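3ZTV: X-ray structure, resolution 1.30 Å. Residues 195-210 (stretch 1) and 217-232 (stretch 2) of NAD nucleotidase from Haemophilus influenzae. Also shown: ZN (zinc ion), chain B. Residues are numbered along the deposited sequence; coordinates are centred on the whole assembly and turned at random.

Stretch 1 195-210: INKIILLSHAGSEKNI
Stretch 2 (217-232) NDIDVIVTGDSHYLYG

The most unusual feature of this contact lies where two parallel strands end: the imidazole of His-203 covers Gly-225 and Asp-226, and Asp-226 in turn holds the zinc ion. One face of the His-203 ring lies over Gly-225 C and Asp-226 CB, with chi1 at -149°, between wells, and chi2 at -94°. With the ring placed here, a CB at Gly-225 (phi/psi -135/173) has no room: an ideal one would stand 2.7 Å from His-203 CD2, a clash. Asp-226 follows at 103/-39 with chi1 t and chi2 63°, placing its OD1 2.1 Å from ZN and 3.1 Å from His-203 CE1. Water 3, its O 2.0 Å from ZN, and two atoms from elsewhere in the structure also bind the ion.

Before this site the rule is a regular parallel pairing. Ile-199, Leu-200, Leu-201 and Ser-202 bridge Val-221, Ile-222, Val-223 and Thr-224 in order, with CA-CA distances of 5.0, 4.7, 4.9 and 5.2 Å; the strand axes approach to 4.7 Å and cross at -23°. As parallel register demands, alternate residues of stretch 1 use both backbone groups: Leu-200 N donates to Val-221 O (2.8 Å) and Leu-200 O accepts from Val-223 N (2.8 Å), then Ser-202 N donates to Val-223 O (2.9 Å) and Ser-202 O accepts from Gly-225 N (3.0 Å). Just before the first bridge, at Ile-198, a side chain joins the pattern. Ile-198 O accepts from Asp-220 N (2.9 Å), but Ile-198 N donates to a side chain, Asp-220 OD2 (2.9 Å), with Asp-220 at -92/-40 and chi1 m.

The two faces differ in chemistry. Ile-199 (m, m), Leu-201 (t, p), Val-221 (t) and Val-223 (t) share an aliphatic face, where Leu-201 CD1 meets Val-223 CG1 at 3.7 Å and Ile-199 CD1 meets Val-221 CB at 3.8 Å. On the other, Leu-200 (t, p) packs CD2 on Ile-222 CG2 at 4.0 Å, Ile-222 being m, t, and Ser-202 and Thr-224 bring hydroxyls.

Those hydroxyls tie the sheet to the helix that begins at Ser-206 and runs nearly antiparallel to strand 221-224, at 171°, with axes 9.3 Å apart. Asn-209 (chi1 m) is the clasp: its ND2 donates to Thr-224 OG1 (2.9 Å) and to Ser-202 O (3.2 Å), while its OD1 accepts from Ser-202 OG (2.7 Å). Ser-202 and Thr-224 take chi1 t and m.

Gly-205, at the N-cap position, has phi/psi 91/156, angles that by themselves call for glycine, and its N makes a weak hydrogen bond to Gly-225 O (3.0 Å). The first helical turn then meets the loop after the strand and, beyond it, Tyr-231 of the next strand. Ser-206 N donates to Ser-227 OG (3.0 Å), and Ser-206 OG (chi1 m) hydrogen-bonds Tyr-231 OH (2.8 Å) at the edge of that ring. Tyr-231 has chi1 m and chi2 55°; Ser-227 sits off-well at 34°.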

# COMPACT_ATOMS: atom_id res chain seq x y z
N ILE A 195 -12.33 -16.09 15.95
CA ILE A 195 -11.43 -15.33 16.82
C ILE A 195 -11.90 -13.89 16.91
O ILE A 195 -12.07 -13.22 15.89
CB ILE A 195 -10.00 -15.36 16.28
CG1 ILE A 195 -9.49 -16.80 16.31
CG2 ILE A 195 -9.10 -14.42 17.08
CD1 ILE A 195 -8.17 -17.00 15.63
N ASN A 196 -12.14 -13.42 18.13
CA ASN A 196 -12.56 -12.04 18.33
C ASN A 196 -11.69 -11.31 19.35
O ASN A 196 -12.05 -10.24 19.83
CB ASN A 196 -14.05 -11.98 18.73
CG ASN A 196 -14.35 -12.72 20.02
OD1 ASN A 196 -13.49 -12.89 20.88
ND2 ASN A 196 -15.60 -13.16 20.17
N LYS A 197 -10.53 -11.90 19.64
CA LYS A 197 -9.55 -11.31 20.56
C LYS A 197 -8.21 -11.35 19.84
O LYS A 197 -7.68 -12.43 19.55
CB LYS A 197 -9.51 -12.12 21.85
CG LYS A 197 -10.82 -12.05 22.62
CD LYS A 197 -10.80 -12.97 23.83
CE LYS A 197 -11.06 -14.41 23.45
NZ LYS A 197 -12.48 -14.59 23.03
N ILE A 198 -7.68 -10.16 19.54
CA ILE A 198 -6.48 -10.04 18.70
C ILE A 198 -5.52 -9.02 19.29
O ILE A 198 -5.90 -7.87 19.58
CB ILE A 198 -6.85 -9.67 17.25
CG1 ILE A 198 -7.78 -10.74 16.66
CG2 ILE A 198 -5.59 -9.53 16.40
CD1 ILE A 198 -8.18 -10.52 15.19
N ILE A 199 -4.27 -9.46 19.46
CA ILE A 199 -3.18 -8.63 19.96
C ILE A 199 -2.21 -8.38 18.82
O ILE A 199 -1.85 -9.30 18.09
CB ILE A 199 -2.39 -9.37 21.06
CG1 ILE A 199 -3.32 -9.91 22.15
CG2 ILE A 199 -1.27 -8.48 21.63
CD1 ILE A 199 -4.09 -8.85 22.86
N LEU A 200 -1.80 -7.12 18.65
CA LEU A 200 -0.80 -6.77 17.66
C LEU A 200 0.49 -6.38 18.40
O LEU A 200 0.49 -5.45 19.22
CB LEU A 200 -1.31 -5.62 16.80
CG LEU A 200 -0.41 -5.13 15.67
CD1 LEU A 200 -0.27 -6.22 14.61
CD2 LEU A 200 -0.97 -3.86 15.05
N LEU A 201 1.57 -7.11 18.13
CA LEU A 201 2.89 -6.87 18.71
C LEU A 201 3.70 -6.17 17.62
O LEU A 201 4.17 -6.80 16.67
CB LEU A 201 3.52 -8.21 19.11
CG LEU A 201 4.88 -8.15 19.80
CD1 LEU A 201 4.85 -7.30 21.07
CD2 LEU A 201 5.38 -9.55 20.11
N SER A 202 3.79 -4.85 17.73
CA SER A 202 4.19 -4.00 16.60
C SER A 202 5.33 -3.04 16.89
O SER A 202 5.22 -2.14 17.73
CB SER A 202 3.00 -3.19 16.09
OG SER A 202 3.43 -2.22 15.15
N HIS A 203 6.43 -3.24 16.14
CA HIS A 203 7.55 -2.31 16.12
C HIS A 203 7.35 -1.15 15.14
O HIS A 203 8.33 -0.54 14.67
CB HIS A 203 8.89 -3.01 15.79
CG HIS A 203 10.07 -2.35 16.46
ND1 HIS A 203 10.87 -1.39 15.87
CD2 HIS A 203 10.53 -2.50 17.71
CE1 HIS A 203 11.79 -0.99 16.74
NE2 HIS A 203 11.60 -1.66 17.86
N ALA A 204 6.10 -0.84 14.81
CA ALA A 204 5.84 0.26 13.87
C ALA A 204 6.05 1.65 14.48
O ALA A 204 6.08 2.64 13.74
CB ALA A 204 4.42 0.17 13.29
N GLY A 205 6.21 1.72 15.80
CA GLY A 205 6.30 2.98 16.51
C GLY A 205 4.95 3.51 16.99
O GLY A 205 3.89 3.17 16.42
N SER A 206 4.97 4.35 18.02
CA SER A 206 3.72 4.87 18.57
C SER A 206 2.85 5.59 17.54
O SER A 206 1.64 5.38 17.51
CB SER A 206 4.00 5.79 19.77
OG SER A 206 4.35 5.03 20.92
N GLU A 207 3.45 6.40 16.68
CA GLU A 207 2.65 7.20 15.76
C GLU A 207 1.85 6.29 14.83
O GLU A 207 0.64 6.46 14.67
CB GLU A 207 3.53 8.16 14.95
CG GLU A 207 2.75 9.04 13.98
CD GLU A 207 3.65 9.96 13.16
OE1 GLU A 207 4.62 9.47 12.55
OE2 GLU A 207 3.37 11.18 13.14
N LYS A 208 2.52 5.32 14.22
CA LYS A 208 1.86 4.42 13.29
C LYS A 208 0.88 3.49 14.01
O LYS A 208 -0.21 3.22 13.49
CB LYS A 208 2.89 3.61 12.48
CG LYS A 208 2.28 2.59 11.53
CD LYS A 208 1.46 3.22 10.41
CE LYS A 208 2.30 4.10 9.52
NZ LYS A 208 1.51 4.56 8.33
N ASN A 209 1.22 3.04 15.21
CA ASN A 209 0.32 2.19 15.98
C ASN A 209 -0.96 2.92 16.43
O ASN A 209 -2.04 2.32 16.48
CB ASN A 209 1.03 1.55 17.19
CG ASN A 209 2.00 0.46 16.78
OD1 ASN A 209 1.96 -0.03 15.64
ND2 ASN A 209 2.84 0.05 17.72
N ILE A 210 -0.84 4.21 16.75
CA ILE A 210 -2.00 5.05 17.05
C ILE A 210 -2.88 5.20 15.80
O ILE A 210 -4.12 5.15 15.88
CB ILE A 210 -1.54 6.41 17.62
CG1 ILE A 210 -0.99 6.19 19.03
CG2 ILE A 210 -2.70 7.40 17.64
CD1 ILE A 210 -0.18 7.37 19.58
N ASN A 217 -9.93 -2.16 12.04
CA ASN A 217 -10.86 -2.88 12.91
C ASN A 217 -10.32 -4.22 13.42
O ASN A 217 -9.38 -4.80 12.85
CB ASN A 217 -12.20 -3.13 12.19
CG ASN A 217 -12.90 -1.84 11.81
OD1 ASN A 217 -13.36 -1.67 10.67
ND2 ASN A 217 -12.99 -0.93 12.76
N ASP A 218 -10.91 -4.70 14.51
CA ASP A 218 -10.75 -6.07 14.99
C ASP A 218 -9.45 -6.33 15.77
O ASP A 218 -9.16 -7.47 16.12
CB ASP A 218 -10.92 -7.07 13.84
CG ASP A 218 -12.26 -6.92 13.15
OD1 ASP A 218 -13.30 -6.87 13.84
OD2 ASP A 218 -12.26 -6.83 11.91
N ILE A 219 -8.71 -5.26 16.06
CA ILE A 219 -7.49 -5.39 16.88
C ILE A 219 -7.71 -4.72 18.24
O ILE A 219 -8.09 -3.55 18.30
CB ILE A 219 -6.25 -4.79 16.15
CG1 ILE A 219 -6.02 -5.51 14.81
CG2 ILE A 219 -5.01 -4.83 17.05
CD1 ILE A 219 -4.85 -4.95 14.02
N ASP A 220 -7.48 -5.48 19.30
CA ASP A 220 -7.83 -5.04 20.66
C ASP A 220 -6.73 -4.33 21.44
O ASP A 220 -7.00 -3.36 22.15
CB ASP A 220 -8.33 -6.25 21.45
CG ASP A 220 -9.56 -6.87 20.82
OD1 ASP A 220 -10.59 -6.18 20.71
OD2 ASP A 220 -9.54 -8.05 20.40
N VAL A 221 -5.50 -4.81 21.31
CA VAL A 221 -4.35 -4.26 22.04
C VAL A 221 -3.15 -4.18 21.10
O VAL A 221 -2.87 -5.15 20.38
CB VAL A 221 -3.98 -5.11 23.30
CG1 VAL A 221 -2.85 -4.46 24.10
CG2 VAL A 221 -5.20 -5.29 24.20
N ILE A 222 -2.47 -3.04 21.10
CA ILE A 222 -1.26 -2.89 20.29
C ILE A 222 -0.06 -2.60 21.20
O ILE A 222 0.11 -1.49 21.72
CB ILE A 222 -1.40 -1.80 19.22
CG1 ILE A 222 -2.69 -1.98 18.40
CG2 ILE A 222 -0.15 -1.77 18.33
CD1 ILE A 222 -2.96 -0.89 17.39
N VAL A 223 0.78 -3.62 21.37
CA VAL A 223 1.96 -3.58 22.22
C VAL A 223 3.09 -3.05 21.35
O VAL A 223 3.42 -3.65 20.32
CB VAL A 223 2.29 -5.00 22.75
CG1 VAL A 223 3.51 -4.97 23.68
CG2 VAL A 223 1.06 -5.60 23.46
N THR A 224 3.67 -1.92 21.76
CA THR A 224 4.48 -1.08 20.88
C THR A 224 5.99 -1.12 21.13
O THR A 224 6.44 -1.19 22.28
CB THR A 224 4.00 0.39 21.01
OG1 THR A 224 2.63 0.48 20.59
CG2 THR A 224 4.83 1.35 20.20
N GLY A 225 6.73 -1.04 20.03
CA GLY A 225 8.14 -0.70 20.06
C GLY A 225 8.50 0.32 19.00
O GLY A 225 7.67 0.66 18.15
N ASP A 226 9.74 0.79 19.08
CA ASP A 226 10.43 1.69 18.13
C ASP A 226 10.57 3.13 18.56
O ASP A 226 11.59 3.75 18.26
CB ASP A 226 9.91 1.62 16.68
CG ASP A 226 10.86 2.33 15.70
OD1 ASP A 226 12.02 1.90 15.54
OD2 ASP A 226 10.45 3.34 15.08
N SER A 227 9.54 3.68 19.20
CA SER A 227 9.54 5.09 19.59
C SER A 227 10.25 5.37 20.92
O SER A 227 10.63 6.52 21.18
CB SER A 227 8.11 5.65 19.60
OG SER A 227 7.13 4.69 20.01
N HIS A 228 10.46 4.35 21.75
CA HIS A 228 11.18 4.50 23.02
C HIS A 228 10.42 5.42 24.02
O HIS A 228 11.03 5.97 24.95
CB HIS A 228 12.59 5.08 22.79
CG HIS A 228 13.59 4.17 22.13
ND1 HIS A 228 13.30 3.13 21.28
CD2 HIS A 228 14.94 4.22 22.20
CE1 HIS A 228 14.43 2.58 20.86
NE2 HIS A 228 15.44 3.21 21.42
N TYR A 229 9.12 5.58 23.85
CA TYR A 229 8.34 6.45 24.74
C TYR A 229 8.03 5.80 26.07
O TYR A 229 7.57 4.64 26.13
CB TYR A 229 7.01 6.84 24.10
CG TYR A 229 7.07 7.74 22.90
CD1 TYR A 229 8.22 8.47 22.58
CD2 TYR A 229 5.96 7.89 22.07
CE1 TYR A 229 8.25 9.30 21.46
CE2 TYR A 229 5.98 8.72 20.97
CZ TYR A 229 7.12 9.42 20.66
OH TYR A 229 7.14 10.24 19.55
N LEU A 230 8.24 6.56 27.15
CA LEU A 230 7.74 6.17 28.47
C LEU A 230 6.24 6.48 28.52
O LEU A 230 5.83 7.64 28.46
CB LEU A 230 8.48 6.92 29.59
CG LEU A 230 7.99 6.64 31.02
CD1 LEU A 230 8.10 5.18 31.42
CD2 LEU A 230 8.74 7.52 32.03
N TYR A 231 5.42 5.43 28.62
CA TYR A 231 3.99 5.59 28.91
C TYR A 231 3.92 5.44 30.43
O TYR A 231 4.36 4.43 30.98
CB TYR A 231 3.15 4.51 28.22
CG TYR A 231 2.88 4.67 26.72
CD1 TYR A 231 3.93 4.80 25.81
CD2 TYR A 231 1.58 4.66 26.22
CE1 TYR A 231 3.70 4.91 24.45
CE2 TYR A 231 1.34 4.75 24.85
CZ TYR A 231 2.40 4.89 23.98
OH TYR A 231 2.14 4.97 22.63
N GLY A 232 3.37 6.44 31.10
CA GLY A 232 3.46 6.49 32.54
C GLY A 232 2.17 6.87 33.25
O GLY A 232 1.05 6.59 32.79
ZN ZN B . 13.28 0.46 16.51
O HOH W 1 -11.30 -8.63 17.51
O HOH W 2 9.13 3.74 12.68
O HOH W 3 14.01 1.95 17.64